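Local coordinates for protein MarR family transcriptional regulator (PDB 5HLI) that probably regulates transcription by binding DNA as a MarR-type dimer, in response to oxidation that links its cysteines in a disulfide, at residues S42-L47 with M75-L79; G83-R87 with I99-G105. The protein carries 1 engineered substitution. All coordinates share one frame; numbering follows the deposited sequence.

Contact 1 (S42-L47 with M75-L79); sequences SQYLVL and MLKRL. Engineered in segment 75-79: M75 (natural residue Leu).
With chi1 near -62°, Q43 puts CG opposite its own carbonyl carbon, and the extended chain beyond carries the amide across to R78 and L79. R78 instead sets CG opposite its backbone N and then bends at chi2. Its first carbons therefore lie against the Q43 amide, while the guanidinium passes on. Q43 NE2 sits 3.4 Å from R78 CG. The amide and guanidinium planes are turned 63° apart, so the two groups do not stack. A water joins them, accepting from Q43 NE2 at 3.0 Å. The same water accepts from R78 NE, at 2.9 Å. It lies in the guanidinium plane, at its edge.

L79 runs past Q43 in the opposite direction. L79 CD2 packs 3.6 Å from Q43 OE1 and also meets Q43 CB. L79 CD1, the other branch, lies 3.7 Å from V46 CG1. V46 CG1 also touches L76 CD2, at 3.9 Å, so one valine branch meets two leucines. M75, an engineered residue where the natural sequence has Leu, brings SD to 3.4 Å from S42 CB.

L65 of helix 58-65 also packs on V46, and W84 touches both L47 and L79. On the far side of helix 41-52, Y44 and L45 meet F17 of the second subunit. The two helix segments cross at -79°, with axes 10.3 Å apart. Helix 69-81 has the place of the recognition helix in MarR relatives, and this packing against helix 41-52 is part of the core of a winged helix-turn-helix domain.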
loop_
_atom_site.group_PDB
_atom_site.type_symbol
_atom_site.label_atom_id
_atom_site.label_comp_id
_atom_site.label_asym_id
_atom_site.label_seq_id
_atom_site.Cartn_x
_atom_site.Cartn_y
_atom_site.Cartn_z
ATOM N N SER A 42 -5.270 -12.044 -5.146
ATOM C CA SER A 42 -6.577 -12.280 -5.752
ATOM C C SER A 42 -7.172 -13.612 -5.303
ATOM O O SER A 42 -8.383 -13.710 -5.076
ATOM C CB SER A 42 -6.464 -12.224 -7.275
ATOM O OG SER A 42 -6.151 -10.914 -7.718
ATOM N N GLN A 43 -6.338 -14.651 -5.174
ATOM C CA GLN A 43 -6.822 -15.911 -4.616
ATOM C C GLN A 43 -7.264 -15.733 -3.169
ATOM O O GLN A 43 -8.269 -16.311 -2.740
ATOM C CB GLN A 43 -5.739 -16.987 -4.707
ATOM C CG GLN A 43 -5.315 -17.339 -6.127
ATOM C CD GLN A 43 -4.179 -18.344 -6.154
ATOM O OE1 GLN A 43 -3.941 -19.052 -5.178
ATOM N NE2 GLN A 43 -3.469 -18.409 -7.274
ATOM N N TYR A 44 -6.515 -14.935 -2.406
ATOM C CA TYR A 44 -6.876 -14.632 -1.025
ATOM C C TYR A 44 -8.255 -13.989 -0.942
ATOM O O TYR A 44 -9.033 -14.287 -0.027
ATOM C CB TYR A 44 -5.806 -13.719 -0.424
ATOM C CG TYR A 44 -5.943 -13.391 1.045
ATOM C CD1 TYR A 44 -6.244 -14.372 1.983
ATOM C CD2 TYR A 44 -5.720 -12.099 1.499
ATOM C CE1 TYR A 44 -6.349 -14.062 3.330
ATOM C CE2 TYR A 44 -5.818 -11.782 2.836
ATOM C CZ TYR A 44 -6.132 -12.764 3.749
ATOM O OH TYR A 44 -6.228 -12.438 5.081
ATOM N N LEU A 45 -8.580 -13.107 -1.894
ATOM C CA LEU A 45 -9.904 -12.491 -1.907
ATOM C C LEU A 45 -10.995 -13.536 -2.102
ATOM O O LEU A 45 -12.052 -13.463 -1.465
ATOM C CB LEU A 45 -9.983 -11.428 -3.004
ATOM C CG LEU A 45 -9.158 -10.152 -2.826
ATOM C CD1 LEU A 45 -9.405 -9.209 -3.990
ATOM C CD2 LEU A 45 -9.492 -9.476 -1.509
ATOM N N VAL A 46 -10.758 -14.512 -2.982
ATOM C CA VAL A 46 -11.737 -15.575 -3.207
ATOM C C VAL A 46 -11.905 -16.419 -1.950
ATOM O O VAL A 46 -13.027 -16.767 -1.561
ATOM C CB VAL A 46 -11.323 -16.438 -4.415
ATOM C CG1 VAL A 46 -12.219 -17.675 -4.525
ATOM C CG2 VAL A 46 -11.376 -15.619 -5.702
ATOM N N LEU A 47 -10.795 -16.766 -1.298
ATOM C CA LEU A 47 -10.875 -17.544 -0.067
ATOM C C LEU A 47 -11.616 -16.776 1.021
ATOM O O LEU A 47 -12.376 -17.364 1.800
ATOM C CB LEU A 47 -9.471 -17.925 0.399
ATOM C CG LEU A 47 -8.698 -18.881 -0.515
ATOM C CD1 LEU A 47 -7.249 -18.999 -0.067
ATOM C CD2 LEU A 47 -9.364 -20.252 -0.549
ATOM N N MET A 75 -8.410 -18.340 -11.720
ATOM C CA MET A 75 -8.173 -18.342 -10.302
ATOM C C MET A 75 -8.796 -19.520 -9.598
ATOM O O MET A 75 -8.164 -20.103 -8.782
ATOM C CB MET A 75 -8.634 -17.070 -9.673
ATOM C CG MET A 75 -7.747 -15.959 -10.071
ATOM S SD MET A 75 -8.085 -14.667 -8.972
ATOM C CE MET A 75 -9.431 -13.819 -9.718
ATOM N N LEU A 76 -10.037 -19.835 -9.927
ATOM C CA LEU A 76 -10.705 -20.970 -9.303
ATOM C C LEU A 76 -10.077 -22.288 -9.736
ATOM O O LEU A 76 -9.948 -23.216 -8.928
ATOM C CB LEU A 76 -12.197 -20.940 -9.630
ATOM C CG LEU A 76 -12.977 -19.861 -8.875
ATOM C CD1 LEU A 76 -14.385 -19.736 -9.419
ATOM C CD2 LEU A 76 -12.997 -20.175 -7.384
ATOM N N LYS A 77 -9.678 -22.393 -11.007
ATOM C CA LYS A 77 -8.964 -23.586 -11.451
ATOM C C LYS A 77 -7.668 -23.768 -10.674
ATOM O O LYS A 77 -7.327 -24.888 -10.274
ATOM C CB LYS A 77 -8.680 -23.507 -12.951
ATOM C CG LYS A 77 -9.892 -23.743 -13.836
ATOM C CD LYS A 77 -9.490 -23.743 -15.302
ATOM C CE LYS A 77 -10.675 -24.035 -16.207
ATOM N NZ LYS A 77 -10.272 -24.018 -17.640
ATOM N N ARG A 78 -6.934 -22.675 -10.442
ATOM C CA ARG A 78 -5.693 -22.766 -9.679
ATOM C C ARG A 78 -5.962 -23.145 -8.228
ATOM O O ARG A 78 -5.219 -23.940 -7.639
ATOM C CB ARG A 78 -4.927 -21.445 -9.761
ATOM C CG ARG A 78 -3.671 -21.396 -8.895
ATOM C CD ARG A 78 -2.710 -22.541 -9.227
ATOM N NE ARG A 78 -1.562 -22.573 -8.321
ATOM C CZ ARG A 78 -0.655 -23.546 -8.292
ATOM N NH1 ARG A 78 -0.751 -24.572 -9.125
ATOM N NH2 ARG A 78 0.353 -23.492 -7.430
ATOM N N LEU A 79 -7.020 -22.587 -7.632
ATOM C CA LEU A 79 -7.360 -22.954 -6.263
ATOM C C LEU A 79 -7.807 -24.406 -6.166
ATOM O O LEU A 79 -7.609 -25.045 -5.126
ATOM C CB LEU A 79 -8.442 -22.019 -5.721
ATOM C CG LEU A 79 -7.955 -20.619 -5.341
ATOM C CD1 LEU A 79 -9.122 -19.721 -4.959
ATOM C CD2 LEU A 79 -6.945 -20.702 -4.202
HETATM O O HOH W 1 -0.960 -20.087 -6.917
#

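Contact 2 (G83-R87 with I99-G105)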
loop_
_atom_site.group_PDB
_atom_site.type_symbol
_atom_site.label_atom_id
_atom_site.label_comp_id
_atom_site.label_asym_id
_atom_site.label_seq_id
_atom_site.Cartn_x
_atom_site.Cartn_y
_atom_site.Cartn_z
ATOM N N GLY A 83 -5.610 -27.557 -4.210
ATOM C CA GLY A 83 -6.259 -28.239 -3.107
ATOM C C GLY A 83 -7.086 -27.382 -2.177
ATOM O O GLY A 83 -7.367 -27.817 -1.056
ATOM N N TRP A 84 -7.499 -26.186 -2.602
ATOM C CA TRP A 84 -8.274 -25.304 -1.735
ATOM C C TRP A 84 -9.779 -25.449 -1.927
ATOM O O TRP A 84 -10.537 -25.369 -0.953
ATOM C CB TRP A 84 -7.882 -23.844 -1.976
ATOM C CG TRP A 84 -6.494 -23.494 -1.546
ATOM C CD1 TRP A 84 -5.347 -23.651 -2.267
ATOM C CD2 TRP A 84 -6.109 -22.894 -0.305
ATOM N NE1 TRP A 84 -4.268 -23.198 -1.545
ATOM C CE2 TRP A 84 -4.712 -22.726 -0.337
ATOM C CE3 TRP A 84 -6.811 -22.489 0.835
ATOM C CZ2 TRP A 84 -4.003 -22.171 0.723
ATOM C CZ3 TRP A 84 -6.107 -21.933 1.882
ATOM C CH2 TRP A 84 -4.717 -21.781 1.822
ATOM N N VAL A 85 -10.236 -25.632 -3.165
ATOM C CA VAL A 85 -11.657 -25.679 -3.478
ATOM C C VAL A 85 -11.927 -26.869 -4.388
ATOM O O VAL A 85 -11.016 -27.464 -4.963
ATOM C CB VAL A 85 -12.159 -24.382 -4.155
ATOM C CG1 VAL A 85 -11.913 -23.166 -3.266
ATOM C CG2 VAL A 85 -11.501 -24.207 -5.517
ATOM N N LYS A 86 -13.207 -27.200 -4.519
ATOM C CA LYS A 86 -13.692 -28.086 -5.564
ATOM C C LYS A 86 -14.533 -27.289 -6.552
ATOM O O LYS A 86 -15.221 -26.334 -6.181
ATOM C CB LYS A 86 -14.521 -29.238 -4.987
ATOM C CG LYS A 86 -13.724 -30.195 -4.116
ATOM C CD LYS A 86 -14.536 -31.428 -3.759
ATOM C CE LYS A 86 -13.666 -32.465 -3.064
ATOM N NZ LYS A 86 -12.522 -32.886 -3.926
ATOM N N ARG A 87 -14.461 -27.680 -7.819
ATOM C CA ARG A 87 -15.261 -27.080 -8.878
ATOM C C ARG A 87 -16.277 -28.102 -9.369
ATOM O O ARG A 87 -15.916 -29.243 -9.675
ATOM C CB ARG A 87 -14.373 -26.600 -10.030
ATOM C CG ARG A 87 -13.528 -25.380 -9.677
ATOM C CD ARG A 87 -12.453 -25.082 -10.716
ATOM N NE ARG A 87 -12.994 -24.778 -12.037
ATOM C CZ ARG A 87 -12.945 -25.606 -13.076
ATOM N NH1 ARG A 87 -12.374 -26.799 -12.948
ATOM N NH2 ARG A 87 -13.465 -25.243 -14.241
ATOM N N ILE A 99 -18.643 -23.579 -6.356
ATOM C CA ILE A 99 -17.326 -23.606 -5.729
ATOM C C ILE A 99 -17.501 -23.984 -4.267
ATOM O O ILE A 99 -18.260 -23.335 -3.537
ATOM C CB ILE A 99 -16.617 -22.247 -5.864
ATOM C CG1 ILE A 99 -16.554 -21.830 -7.334
ATOM C CG2 ILE A 99 -15.223 -22.306 -5.251
ATOM C CD1 ILE A 99 -15.813 -22.816 -8.217
ATOM N N THR A 100 -16.804 -25.034 -3.836
ATOM C CA THR A 100 -16.913 -25.526 -2.470
ATOM C C THR A 100 -15.521 -25.712 -1.889
ATOM O O THR A 100 -14.648 -26.301 -2.534
ATOM C CB THR A 100 -17.687 -26.849 -2.416
ATOM O OG1 THR A 100 -18.871 -26.743 -3.219
ATOM C CG2 THR A 100 -18.082 -27.175 -0.986
ATOM N N LEU A 101 -15.318 -25.211 -0.674
ATOM C CA LEU A 101 -14.051 -25.414 0.015
ATOM C C LEU A 101 -13.805 -26.899 0.251
ATOM O O LEU A 101 -14.715 -27.643 0.625
ATOM C CB LEU A 101 -14.053 -24.671 1.353
ATOM C CG LEU A 101 -14.007 -23.140 1.334
ATOM C CD1 LEU A 101 -14.430 -22.586 2.685
ATOM C CD2 LEU A 101 -12.612 -22.653 0.971
ATOM N N THR A 102 -12.570 -27.334 0.018
ATOM C CA THR A 102 -12.175 -28.663 0.452
ATOM C C THR A 102 -12.052 -28.687 1.974
ATOM O O THR A 102 -12.104 -27.650 2.645
ATOM C CB THR A 102 -10.848 -29.077 -0.191
ATOM O OG1 THR A 102 -9.809 -28.179 0.223
ATOM C CG2 THR A 102 -10.957 -29.049 -1.709
ATOM N N ASP A 103 -11.905 -29.894 2.526
ATOM C CA ASP A 103 -11.607 -30.009 3.950
ATOM C C ASP A 103 -10.349 -29.227 4.302
ATOM O O ASP A 103 -10.307 -28.522 5.317
ATOM C CB ASP A 103 -11.451 -31.477 4.348
ATOM C CG ASP A 103 -12.767 -32.230 4.331
ATOM O OD1 ASP A 103 -13.827 -31.577 4.415
ATOM O OD2 ASP A 103 -12.740 -33.477 4.244
ATOM N N ASN A 104 -9.317 -29.327 3.460
ATOM C CA ASN A 104 -8.101 -28.554 3.684
ATOM C C ASN A 104 -8.365 -27.057 3.565
ATOM O O ASN A 104 -7.887 -26.272 4.391
ATOM C CB ASN A 104 -7.017 -28.993 2.701
ATOM C CG ASN A 104 -5.836 -28.044 2.674
ATOM O OD1 ASN A 104 -5.054 -27.984 3.620
ATOM N ND2 ASN A 104 -5.697 -27.305 1.581
ATOM N N GLY A 105 -9.127 -26.643 2.549
ATOM C CA GLY A 105 -9.447 -25.230 2.404
ATOM C C GLY A 105 -10.177 -24.668 3.609
ATOM O O GLY A 105 -9.953 -23.523 4.009
HETATM O O HOH W 2 -18.190 -27.519 -5.532
#
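T102 and G83 meet at the base of the beta hairpin that forms the wing of this winged helix-turn-helix domain. From T102 CB, which lies near the carbonyl oxygens of G83 and W84, the side chain forks. The methyl, T102 CG2, packs 3.6 Å from V85 C and also reaches K86 CG. The hydroxyl, T102 OG1, donates to G83 O at 2.8 Å. A chi1 of 62° holds OG1 between the backbone N and the carbonyl carbon, where it also accepts from G105 N. T102 is thus the N-cap of helix 103-117, tied to G83, which ends helix 69-81 in a Schellman motif.

The strands pair antiparallel. K86 and T100 form the hydrogen-bonded pair: K86 N donates to T100 O, and T100 N donates back to K86 O at 3.1 Å. V85 and L101 are a non-hydrogen-bonded pair with diverging side chains. R87 and I99 lie side by side on one face, with R87 CG 3.7 Å from I99 CD1. The guanidinium of R87 goes on to a salt bridge with E80. V85 CB meets I99 CG2 at 3.9 Å, and both residues pack on L50 of helix 41-52.

W84 O accepts from T102 N at 3.0 Å. G83 O takes a second bond, from N104 ND2 at 3.2 Å, which reaches it from the face opposite to T102 OG1.

Overall arrangement
Contact 1 and contact 2 follow one another along the chain, and their centres are 10 Å apart. Helix 69-81 leads directly into strand 85-89. A probable hydrogen bond from W84 N to L79 O, at 2.8 Å, marks this join. Apolar side chains also run from one contact into the other: L76 CD1 is 3.6 Å from I99 CD1. Helix 69-81 thus packs on helix 41-52 at 42-47 and on the hairpin through V85, R87 and I99. Together they probably form one DNA-binding unit, as in MarR relatives. The copper ion at Q1 and S2 is bound at the N-terminal end of the chain, by residues of neither contact.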